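Long-range contacts in 6-phosphogluconate dehydrogenase NAD-binding (Dyadobacter fermentans, PDB 4GBJ), which probably acts as an NAD(P)-binding oxidoreductase of the 6-phosphogluconate and 3-hydroxyisobutyrate dehydrogenase type: residues 84-90 and 110-116; 184-188 and 218-223; 232-238 and 278-284. The contacts are given in a common frame with arbitrary orientation. Numbering follows the deposited sequence.

Contact 1. Residues 84-90 and 110-116; sequences VEKLGKD and VHEWYGA
Two helix C-termini of the Rossmann-type NAD-binding domain meet here. Helix 81-87 ends at L87; G88 is the first residue to leave helical angles, with positive phi (55/-158). Helix 101-113 ends in a Schellman motif. The nearest CA pairs are V84-H111 at 6.0 Å, G88-Y114 at 5.1 Å and K89-G115 at 4.2 Å. V110 comes first, its CG1 4.3 Å from V84 CG1. H111 (chi1 m) follows. V84 CG1 lies over the face of the H111 ring, 3.9 Å from its centroid, while H111 hydrogen-bonds to L107 and H93. The Y114 CA-to-CB bond points toward segment 84-90 (chi1 m). E85 CB sits 3.8 Å from the centroid of the Y114 ring in a CH-pi contact, and V84 CG1 is 3.8 Å from Y114 CD2. G115 is the C-prime residue (phi 76). Its ideal CB would be 3.3 Å from K89 CA, so glycine suits both the turn and the close approach. D90 N donates to G115 O at 2.8 Å, joining the loops. A116 N returns to H111 O at 3.0 Å, and A116 CB touches L87 CD2 at 4.2 Å.

Contact 2. Residues 184-188 and 218-223; sequences SLEMM and IFQNYG
This is a buried helix-helix crossing in the all-helical C-terminal domain, close to the predicted active site. The Y222 side chain is about 9 Å from that of K174, the predicted catalytic lysine. Segment 184-188 belongs to the long helix 169-197, and segment 218-223 to helix 217-228. Both are regular alpha helix. The axes of the two short segments approach to 10.2 Å, with a signed crossing angle of -62°. The nearest CA pairs are S184-F219 at 7.0 Å, L185-Y222 at 6.7 Å and M188-G223 at 6.9 Å. No hydrogen bond links the segments, so the contact rests on side-chain packing. Both methionines are modelled as selenomethionine. M188 (chi1 m, chi2 t, chi3 m) has its CA-to-CB bond toward the other helix. M188 SE lies at the edge of the F219 ring, 5.1 Å from the centroid and 3.8 Å from F219 CD1, a Met-aromatic contact. M187 (chi1 p) brings its SE to 4.3 Å from F219 CE1, also near the ring plane. S184 OG lies 3.2 Å from F219 CZ but is hydrogen-bonded to M180 O in its own helix. S184 CB meets I218 CG2 at 4.2 Å. L185 (chi1 m, chi2 t) places CD2 3.8 Å from Y222 CB. F214 of the second subunit packs on S184 and F219, so this crossing borders the dimer interface. At G223 an ideal CB would lie 3.3 Å from M188 SE and would also clash with F219 O. M188 SE rests 3.6 Å from G223 CA.

Contact 3. Residues 232-238 and 278-284; sequences EPVAFRF and ENLDWGA
One carboxylate oxygen, D281 OD1, accepts two successive backbone amides of the facing loop: A235 N at 2.8 Å and F236 N at 2.9 Å. The other oxygen, D281 OD2, takes G283 N at 3.0 Å in an Asx turn. D281 has chi1 t. Segment 232-238 has no regular structure and begins with a cis peptide before P233. Segment 278-284 is extended at L280 and D281 (psi 170 and 155), then enters a 3-10 turn at 282-284. The nearest CA pairs are V234-D281 at 4.5 Å and F238-W282 at 4.0 Å. A single beta bridge pairs R237 with D281. It is made by W282 N to F236 O at 2.8 Å and a weak bond from F238 N to L280 O at 3.1 Å. These two loops belong to the helical C-terminal domain. One leads into helix 238-254 and the other follows helix 260-274. The F236 side chain is about 8 Å from that of K174, the predicted active-site lysine. F236 (chi1 t) turns its edge to the face of W282 (chi1 p), a T-shaped pair with the F236 ring centroid 5.2 Å from that of the W282 five-membered ring and planes at 82°. F238 (chi1 t) sends CE1 to 3.9 Å from A284 CB and meets F269 edge-to-face. At the exposed end, E232 is poorly ordered. As modelled, E232 CG touches L280 CD2 at 3.7 Å, and a water bridges E232 OE2 (3.2 Å) and N279 O (3.0 Å). R237 NH2 donates to N279 OD1 at 2.7 Å.

Overall arrangement
Contact 1 lies in the Rossmann-type domain, while contacts 2 and 3 share the helical C-terminal domain. The centre of contact 1 is about 42 Å from that of contact 2 and about 38 Å from that of contact 3. Contact 2 is buried, largely apolar and has no hydrogen bond between its segments; the second subunit packs against it. Contacts 1 and 3 are partly exposed. Contact 1 joins helix ends with one backbone hydrogen bond; contact 3 joins loops with two, one weak, and three that use side chains. Contacts 2 and 3 touch: Y222 OH lies 3.6 Å from W282 NE1. Both lie near the predicted active-site lysine; contact 1 does not.

Contact 1. Residues 84-90 and 110-116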
loop_
_atom_site.group_PDB
_atom_site.type_symbol
_atom_site.label_atom_id
_atom_site.label_comp_id
_atom_site.label_asym_id
_atom_site.label_seq_id
_atom_site.Cartn_x
_atom_site.Cartn_y
_atom_site.Cartn_z
ATOM N N VAL B 84 30.388 17.358 -19.954
ATOM C CA VAL B 84 30.659 17.525 -18.513
ATOM C C VAL B 84 31.896 18.463 -18.316
ATOM O O VAL B 84 31.960 19.278 -17.389
ATOM C CB VAL B 84 30.893 16.131 -17.846
ATOM C CG1 VAL B 84 31.254 16.259 -16.375
ATOM C CG2 VAL B 84 29.672 15.222 -17.998
ATOM N N GLU B 85 32.871 18.318 -19.162
ATOM C CA GLU B 85 34.048 19.179 -19.122
ATOM C C GLU B 85 33.660 20.640 -19.394
ATOM O O GLU B 85 34.196 21.540 -18.731
ATOM C CB GLU B 85 35.079 18.718 -20.132
ATOM C CG GLU B 85 36.255 19.674 -20.179
ATOM C CD GLU B 85 37.477 19.207 -20.942
ATOM O OE1 GLU B 85 37.340 18.421 -21.908
ATOM O OE2 GLU B 85 38.576 19.686 -20.597
ATOM N N LYS B 86 32.715 20.887 -20.325
ATOM C CA LYS B 86 32.291 22.264 -20.552
ATOM C C LYS B 86 31.577 22.780 -19.291
ATOM O O LYS B 86 31.890 23.858 -18.847
ATOM C CB LYS B 86 31.408 22.382 -21.771
ATOM C CG LYS B 86 31.174 23.821 -22.163
ATOM C CD LYS B 86 30.403 23.893 -23.426
ATOM C CE LYS B 86 30.154 25.311 -23.836
ATOM N NZ LYS B 86 29.294 25.363 -25.037
ATOM N N LEU B 87 30.681 21.994 -18.688
ATOM C CA LEU B 87 30.011 22.344 -17.400
ATOM C C LEU B 87 31.072 22.769 -16.346
ATOM O O LEU B 87 30.881 23.752 -15.650
ATOM C CB LEU B 87 29.188 21.160 -16.893
ATOM C CG LEU B 87 28.409 21.391 -15.615
ATOM C CD1 LEU B 87 27.469 22.595 -15.742
ATOM C CD2 LEU B 87 27.664 20.144 -15.225
ATOM N N GLY B 88 32.164 22.023 -16.275
ATOM C CA GLY B 88 33.388 22.391 -15.567
ATOM C C GLY B 88 33.307 22.762 -14.103
ATOM O O GLY B 88 32.373 22.381 -13.400
ATOM N N LYS B 89 34.316 23.514 -13.646
ATOM C CA LYS B 89 34.502 23.895 -12.245
ATOM C C LYS B 89 33.304 24.626 -11.669
ATOM O O LYS B 89 32.837 25.599 -12.248
ATOM C CB LYS B 89 35.746 24.763 -12.064
ATOM C CG LYS B 89 36.140 24.915 -10.600
ATOM C CD LYS B 89 37.362 25.796 -10.404
ATOM C CE LYS B 89 37.392 26.469 -9.050
ATOM N NZ LYS B 89 37.492 25.492 -7.932
ATOM N N ASP B 90 32.806 24.122 -10.527
ATOM C CA ASP B 90 31.660 24.652 -9.783
ATOM C C ASP B 90 30.316 24.489 -10.542
ATOM O O ASP B 90 29.296 24.939 -10.033
ATOM C CB ASP B 90 31.878 26.136 -9.384
ATOM C CG ASP B 90 33.131 26.357 -8.562
ATOM O OD1 ASP B 90 33.498 25.444 -7.788
ATOM O OD2 ASP B 90 33.729 27.475 -8.659
ATOM N N VAL B 110 32.545 11.184 -12.910
ATOM C CA VAL B 110 33.044 11.884 -14.095
ATOM C C VAL B 110 32.911 13.403 -13.912
ATOM O O VAL B 110 33.818 14.141 -14.287
ATOM C CB VAL B 110 32.356 11.400 -15.403
ATOM C CG1 VAL B 110 32.825 12.213 -16.625
ATOM C CG2 VAL B 110 32.602 9.908 -15.624
ATOM N N HIS B 111 31.832 13.868 -13.275
ATOM C CA HIS B 111 31.646 15.297 -13.015
ATOM C C HIS B 111 32.765 15.833 -12.127
ATOM O O HIS B 111 33.281 16.896 -12.398
ATOM C CB HIS B 111 30.264 15.573 -12.385
ATOM C CG HIS B 111 29.113 15.526 -13.348
ATOM N ND1 HIS B 111 28.818 14.380 -14.080
ATOM C CD2 HIS B 111 28.183 16.474 -13.639
ATOM C CE1 HIS B 111 27.743 14.674 -14.801
ATOM N NE2 HIS B 111 27.296 15.901 -14.533
ATOM N N GLU B 112 33.125 15.109 -11.071
ATOM C CA GLU B 112 34.225 15.513 -10.165
ATOM C C GLU B 112 35.594 15.585 -10.834
ATOM O O GLU B 112 36.466 16.267 -10.303
ATOM C CB GLU B 112 34.331 14.564 -8.959
ATOM C CG GLU B 112 33.132 14.632 -8.017
ATOM C CD GLU B 112 32.735 15.990 -7.441
ATOM O OE1 GLU B 112 31.558 16.129 -7.022
ATOM O OE2 GLU B 112 33.593 16.906 -7.386
ATOM N N TRP B 113 35.803 14.909 -11.979
ATOM C CA TRP B 113 37.076 15.012 -12.696
ATOM C C TRP B 113 37.320 16.427 -13.169
ATOM O O TRP B 113 38.473 16.858 -13.259
ATOM C CB TRP B 113 37.107 14.114 -13.938
ATOM C CG TRP B 113 36.911 12.647 -13.738
ATOM C CD1 TRP B 113 36.965 11.941 -12.569
ATOM C CD2 TRP B 113 36.785 11.686 -14.779
ATOM N NE1 TRP B 113 36.672 10.617 -12.810
ATOM C CE2 TRP B 113 36.613 10.421 -14.166
ATOM C CE3 TRP B 113 36.735 11.777 -16.175
ATOM C CZ2 TRP B 113 36.394 9.257 -14.905
ATOM C CZ3 TRP B 113 36.527 10.620 -16.911
ATOM C CH2 TRP B 113 36.347 9.377 -16.278
ATOM N N TYR B 114 36.219 17.122 -13.548
ATOM C CA TYR B 114 36.258 18.505 -14.050
ATOM C C TYR B 114 35.845 19.552 -12.999
ATOM O O TYR B 114 35.643 20.705 -13.359
ATOM C CB TYR B 114 35.314 18.583 -15.262
ATOM C CG TYR B 114 35.772 17.617 -16.328
ATOM C CD1 TYR B 114 36.995 17.794 -16.970
ATOM C CD2 TYR B 114 35.063 16.454 -16.593
ATOM C CE1 TYR B 114 37.506 16.830 -17.827
ATOM C CE2 TYR B 114 35.511 15.536 -17.535
ATOM C CZ TYR B 114 36.751 15.712 -18.131
ATOM O OH TYR B 114 37.253 14.813 -19.036
ATOM N N GLY B 115 35.733 19.169 -11.727
ATOM C CA GLY B 115 35.347 20.107 -10.671
ATOM C C GLY B 115 33.860 20.449 -10.660
ATOM O O GLY B 115 33.460 21.411 -10.005
ATOM N N ALA B 116 33.028 19.675 -11.375
ATOM C CA ALA B 116 31.573 19.869 -11.429
ATOM C C ALA B 116 30.902 18.944 -10.407
ATOM O O ALA B 116 31.544 18.020 -9.897
ATOM C CB ALA B 116 31.054 19.580 -12.834
#

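Contact 2. Residues 184-188 and 218-223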
loop_
_atom_site.group_PDB
_atom_site.type_symbol
_atom_site.label_atom_id
_atom_site.label_comp_id
_atom_site.label_asym_id
_atom_site.label_seq_id
_atom_site.Cartn_x
_atom_site.Cartn_y
_atom_site.Cartn_z
ATOM N N SER B 184 1.580 -2.375 -4.615
ATOM C CA SER B 184 0.197 -1.946 -4.307
ATOM C C SER B 184 -0.715 -2.395 -5.398
ATOM O O SER B 184 -1.795 -2.898 -5.128
ATOM C CB SER B 184 0.148 -0.429 -4.105
ATOM O OG SER B 184 1.076 -0.121 -3.072
ATOM N N LEU B 185 -0.281 -2.237 -6.651
ATOM C CA LEU B 185 -1.052 -2.726 -7.787
ATOM C C LEU B 185 -1.261 -4.242 -7.738
ATOM O O LEU B 185 -2.355 -4.733 -7.987
ATOM C CB LEU B 185 -0.342 -2.397 -9.088
ATOM C CG LEU B 185 -0.497 -0.925 -9.559
ATOM C CD1 LEU B 185 0.642 -0.575 -10.553
ATOM C CD2 LEU B 185 -1.847 -0.708 -10.190
ATOM N N GLU B 186 -0.191 -4.976 -7.445
ATOM C CA GLU B 186 -0.260 -6.419 -7.393
ATOM C C GLU B 186 -1.166 -6.906 -6.243
ATOM O O GLU B 186 -1.967 -7.804 -6.464
ATOM C CB GLU B 186 1.157 -7.022 -7.285
ATOM C CG GLU B 186 1.152 -8.504 -7.001
ATOM C CD GLU B 186 0.575 -9.367 -8.085
ATOM O OE1 GLU B 186 0.254 -10.534 -7.780
ATOM O OE2 GLU B 186 0.601 -8.949 -9.266
HETATM N N MSE B 187 -1.032 -6.380 -5.030
HETATM C CA MSE B 187 -1.840 -6.890 -3.919
HETATM C C MSE B 187 -3.338 -6.586 -4.171
HETATM O O MSE B 187 -4.184 -7.384 -3.808
HETATM C CB MSE B 187 -1.376 -6.342 -2.564
HETATM C CG MSE B 187 -1.660 -4.809 -2.351
HETATM SE SE MSE B 187 -1.019 -4.199 -0.621
HETATM C CE MSE B 187 0.835 -3.917 -0.940
HETATM N N MSE B 188 -3.653 -5.445 -4.818
HETATM C CA MSE B 188 -5.036 -5.126 -5.196
HETATM C C MSE B 188 -5.545 -6.086 -6.307
HETATM O O MSE B 188 -6.671 -6.565 -6.223
HETATM C CB MSE B 188 -5.185 -3.680 -5.624
HETATM C CG MSE B 188 -5.192 -2.768 -4.432
HETATM SE SE MSE B 188 -5.564 -0.901 -4.759
HETATM C CE MSE B 188 -4.028 -0.286 -5.696
ATOM N N ILE B 218 -1.967 6.889 -3.803
ATOM C CA ILE B 218 -1.532 5.743 -4.616
ATOM C C ILE B 218 -2.688 4.703 -4.752
ATOM O O ILE B 218 -3.078 4.373 -5.856
ATOM C CB ILE B 218 -0.218 5.075 -4.044
ATOM C CG1 ILE B 218 1.030 5.998 -4.175
ATOM C CG2 ILE B 218 0.089 3.706 -4.704
ATOM C CD1 ILE B 218 1.279 6.587 -5.549
ATOM N N PHE B 219 -3.292 4.293 -3.651
ATOM C CA PHE B 219 -4.354 3.272 -3.654
ATOM C C PHE B 219 -5.661 3.737 -4.230
ATOM O O PHE B 219 -6.363 2.916 -4.802
ATOM C CB PHE B 219 -4.612 2.716 -2.238
ATOM C CG PHE B 219 -3.445 1.908 -1.777
ATOM C CD1 PHE B 219 -3.408 0.547 -1.978
ATOM C CD2 PHE B 219 -2.396 2.500 -1.105
ATOM C CE1 PHE B 219 -2.322 -0.209 -1.556
ATOM C CE2 PHE B 219 -1.287 1.745 -0.710
ATOM C CZ PHE B 219 -1.259 0.396 -0.944
ATOM N N GLN B 220 -6.008 4.995 -4.088
ATOM C CA GLN B 220 -7.267 5.508 -4.613
ATOM C C GLN B 220 -7.170 5.718 -6.150
ATOM O O GLN B 220 -8.109 5.364 -6.882
ATOM C CB GLN B 220 -7.652 6.803 -3.870
ATOM C CG GLN B 220 -7.950 6.498 -2.367
ATOM C CD GLN B 220 -8.588 7.629 -1.556
ATOM O OE1 GLN B 220 -9.601 7.437 -0.822
ATOM N NE2 GLN B 220 -7.940 8.785 -1.554
ATOM N N ASN B 221 -6.033 6.252 -6.621
ATOM C CA ASN B 221 -5.806 6.457 -8.053
ATOM C C ASN B 221 -5.527 5.145 -8.768
ATOM O O ASN B 221 -6.192 4.833 -9.750
ATOM C CB ASN B 221 -4.629 7.406 -8.287
ATOM C CG ASN B 221 -4.782 8.824 -7.750
ATOM O OD1 ASN B 221 -3.784 9.518 -7.525
ATOM N ND2 ASN B 221 -6.000 9.347 -7.594
ATOM N N TYR B 222 -4.602 4.348 -8.245
ATOM C CA TYR B 222 -4.292 3.086 -8.895
ATOM C C TYR B 222 -5.391 2.037 -8.627
ATOM O O TYR B 222 -5.640 1.233 -9.502
ATOM C CB TYR B 222 -2.897 2.578 -8.520
ATOM C CG TYR B 222 -1.778 3.362 -9.186
ATOM C CD1 TYR B 222 -1.479 3.183 -10.529
ATOM C CD2 TYR B 222 -1.073 4.337 -8.490
ATOM C CE1 TYR B 222 -0.460 3.900 -11.146
ATOM C CE2 TYR B 222 -0.029 5.041 -9.088
ATOM C CZ TYR B 222 0.298 4.795 -10.409
ATOM O OH TYR B 222 1.305 5.512 -11.020
ATOM N N GLY B 223 -6.110 2.123 -7.505
ATOM C CA GLY B 223 -7.150 1.157 -7.189
ATOM C C GLY B 223 -8.328 1.178 -8.127
ATOM O O GLY B 223 -8.917 0.136 -8.402
#

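Contact 3. Residues 232-238 and 278-284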
loop_
_atom_site.group_PDB
_atom_site.type_symbol
_atom_site.label_atom_id
_atom_site.label_comp_id
_atom_site.label_asym_id
_atom_site.label_seq_id
_atom_site.Cartn_x
_atom_site.Cartn_y
_atom_site.Cartn_z
ATOM N N GLU B 232 -6.277 1.725 -20.002
ATOM C CA GLU B 232 -6.299 2.698 -21.096
ATOM C C GLU B 232 -7.083 3.938 -20.559
ATOM O O GLU B 232 -8.070 3.737 -19.854
ATOM C CB GLU B 232 -6.961 2.090 -22.349
ATOM C CG GLU B 232 -6.323 0.766 -22.765
ATOM C CD GLU B 232 -7.054 -0.006 -23.839
ATOM O OE1 GLU B 232 -7.877 -0.879 -23.481
ATOM O OE2 GLU B 232 -6.747 0.207 -25.034
ATOM N N PRO B 233 -6.631 5.193 -20.726
ATOM C CA PRO B 233 -5.448 5.640 -21.464
ATOM C C PRO B 233 -4.165 5.381 -20.693
ATOM O O PRO B 233 -4.164 5.067 -19.513
ATOM C CB PRO B 233 -5.717 7.142 -21.665
ATOM C CG PRO B 233 -6.487 7.526 -20.451
ATOM C CD PRO B 233 -7.375 6.342 -20.167
ATOM N N VAL B 234 -3.069 5.496 -21.388
ATOM C CA VAL B 234 -1.756 5.185 -20.862
ATOM C C VAL B 234 -1.127 6.384 -20.207
ATOM O O VAL B 234 -1.008 7.423 -20.842
ATOM C CB VAL B 234 -0.874 4.640 -22.002
ATOM C CG1 VAL B 234 0.536 4.313 -21.514
ATOM C CG2 VAL B 234 -1.528 3.415 -22.621
ATOM N N ALA B 235 -0.711 6.223 -18.952
ATOM C CA ALA B 235 0.038 7.211 -18.164
ATOM C C ALA B 235 1.520 6.881 -18.203
ATOM O O ALA B 235 2.327 7.785 -18.349
ATOM C CB ALA B 235 -0.451 7.233 -16.719
ATOM N N PHE B 236 1.887 5.567 -18.092
ATOM C CA PHE B 236 3.267 5.072 -18.179
ATOM C C PHE B 236 3.211 3.743 -18.978
ATOM O O PHE B 236 2.506 2.809 -18.558
ATOM C CB PHE B 236 3.783 4.885 -16.731
ATOM C CG PHE B 236 5.276 4.776 -16.541
ATOM C CD1 PHE B 236 6.118 5.811 -16.933
ATOM C CD2 PHE B 236 5.833 3.685 -15.869
ATOM C CE1 PHE B 236 7.494 5.726 -16.729
ATOM C CE2 PHE B 236 7.210 3.615 -15.642
ATOM C CZ PHE B 236 8.030 4.636 -16.075
ATOM N N ARG B 237 3.891 3.655 -20.132
ATOM C CA ARG B 237 3.768 2.478 -21.006
ATOM C C ARG B 237 4.273 1.219 -20.346
ATOM O O ARG B 237 5.241 1.260 -19.608
ATOM C CB ARG B 237 4.440 2.678 -22.379
ATOM C CG ARG B 237 3.675 1.938 -23.460
ATOM C CD ARG B 237 3.894 2.516 -24.848
ATOM N NE ARG B 237 3.643 1.495 -25.873
ATOM C CZ ARG B 237 4.485 0.519 -26.209
ATOM N NH1 ARG B 237 5.676 0.434 -25.638
ATOM N NH2 ARG B 237 4.152 -0.360 -27.142
ATOM N N PHE B 238 3.597 0.096 -20.602
ATOM C CA PHE B 238 3.823 -1.194 -19.909
ATOM C C PHE B 238 5.281 -1.647 -19.881
ATOM O O PHE B 238 5.795 -1.970 -18.795
ATOM C CB PHE B 238 2.924 -2.285 -20.512
ATOM C CG PHE B 238 2.789 -3.571 -19.771
ATOM C CD1 PHE B 238 1.832 -3.710 -18.772
ATOM C CD2 PHE B 238 3.485 -4.709 -20.184
ATOM C CE1 PHE B 238 1.690 -4.910 -18.081
ATOM C CE2 PHE B 238 3.312 -5.927 -19.527
ATOM C CZ PHE B 238 2.421 -6.019 -18.459
ATOM N N GLU B 278 1.874 -4.766 -24.315
ATOM C CA GLU B 278 2.862 -3.684 -24.423
ATOM C C GLU B 278 2.247 -2.270 -24.573
ATOM O O GLU B 278 2.950 -1.320 -24.276
ATOM C CB GLU B 278 3.837 -3.913 -25.582
ATOM C CG GLU B 278 3.213 -3.995 -26.964
ATOM C CD GLU B 278 2.680 -5.356 -27.380
ATOM O OE1 GLU B 278 2.655 -6.292 -26.548
ATOM O OE2 GLU B 278 2.219 -5.465 -28.533
ATOM N N ASN B 279 1.002 -2.110 -25.112
ATOM C CA ASN B 279 0.418 -0.783 -25.308
ATOM C C ASN B 279 -0.489 -0.374 -24.156
ATOM O O ASN B 279 -1.062 0.705 -24.209
ATOM C CB ASN B 279 -0.343 -0.716 -26.631
ATOM C CG ASN B 279 0.562 -1.016 -27.766
ATOM O OD1 ASN B 279 1.603 -0.401 -27.901
ATOM N ND2 ASN B 279 0.246 -2.021 -28.553
ATOM N N LEU B 280 -0.612 -1.180 -23.110
ATOM C CA LEU B 280 -1.450 -0.789 -21.992
ATOM C C LEU B 280 -0.640 0.020 -20.990
ATOM O O LEU B 280 0.559 0.059 -21.092
ATOM C CB LEU B 280 -2.022 -2.040 -21.314
ATOM C CG LEU B 280 -2.893 -2.951 -22.233
ATOM C CD1 LEU B 280 -3.482 -4.095 -21.419
ATOM C CD2 LEU B 280 -4.037 -2.187 -22.882
ATOM N N ASP B 281 -1.300 0.629 -19.993
ATOM C CA ASP B 281 -0.623 1.292 -18.900
ATOM C C ASP B 281 0.120 0.249 -18.052
ATOM O O ASP B 281 -0.334 -0.895 -17.929
ATOM C CB ASP B 281 -1.656 2.045 -18.047
ATOM C CG ASP B 281 -1.024 2.896 -17.011
ATOM O OD1 ASP B 281 -0.372 3.909 -17.398
ATOM O OD2 ASP B 281 -1.102 2.521 -15.800
ATOM N N TRP B 282 1.169 0.675 -17.362
ATOM C CA TRP B 282 1.958 -0.213 -16.504
ATOM C C TRP B 282 1.112 -0.802 -15.375
ATOM O O TRP B 282 1.433 -1.880 -14.924
ATOM C CB TRP B 282 3.196 0.490 -15.952
ATOM C CG TRP B 282 2.925 1.373 -14.777
ATOM C CD1 TRP B 282 2.123 2.478 -14.741
ATOM C CD2 TRP B 282 3.606 1.327 -13.520
ATOM N NE1 TRP B 282 2.219 3.083 -13.513
ATOM C CE2 TRP B 282 3.131 2.409 -12.748
ATOM C CE3 TRP B 282 4.568 0.468 -12.964
ATOM C CZ2 TRP B 282 3.578 2.655 -11.441
ATOM C CZ3 TRP B 282 4.974 0.680 -11.656
ATOM C CH2 TRP B 282 4.451 1.747 -10.896
ATOM N N GLY B 283 -0.000 -0.156 -15.009
ATOM C CA GLY B 283 -0.965 -0.693 -14.061
ATOM C C GLY B 283 -1.504 -2.055 -14.452
ATOM O O GLY B 283 -1.967 -2.816 -13.597
ATOM N N ALA B 284 -1.459 -2.393 -15.770
ATOM C CA ALA B 284 -1.948 -3.684 -16.254
ATOM C C ALA B 284 -1.153 -4.849 -15.722
ATOM O O ALA B 284 -1.552 -5.972 -15.948
ATOM C CB ALA B 284 -1.954 -3.701 -17.781
HETATM O O HOH W 1 -3.733 1.371 -25.318
#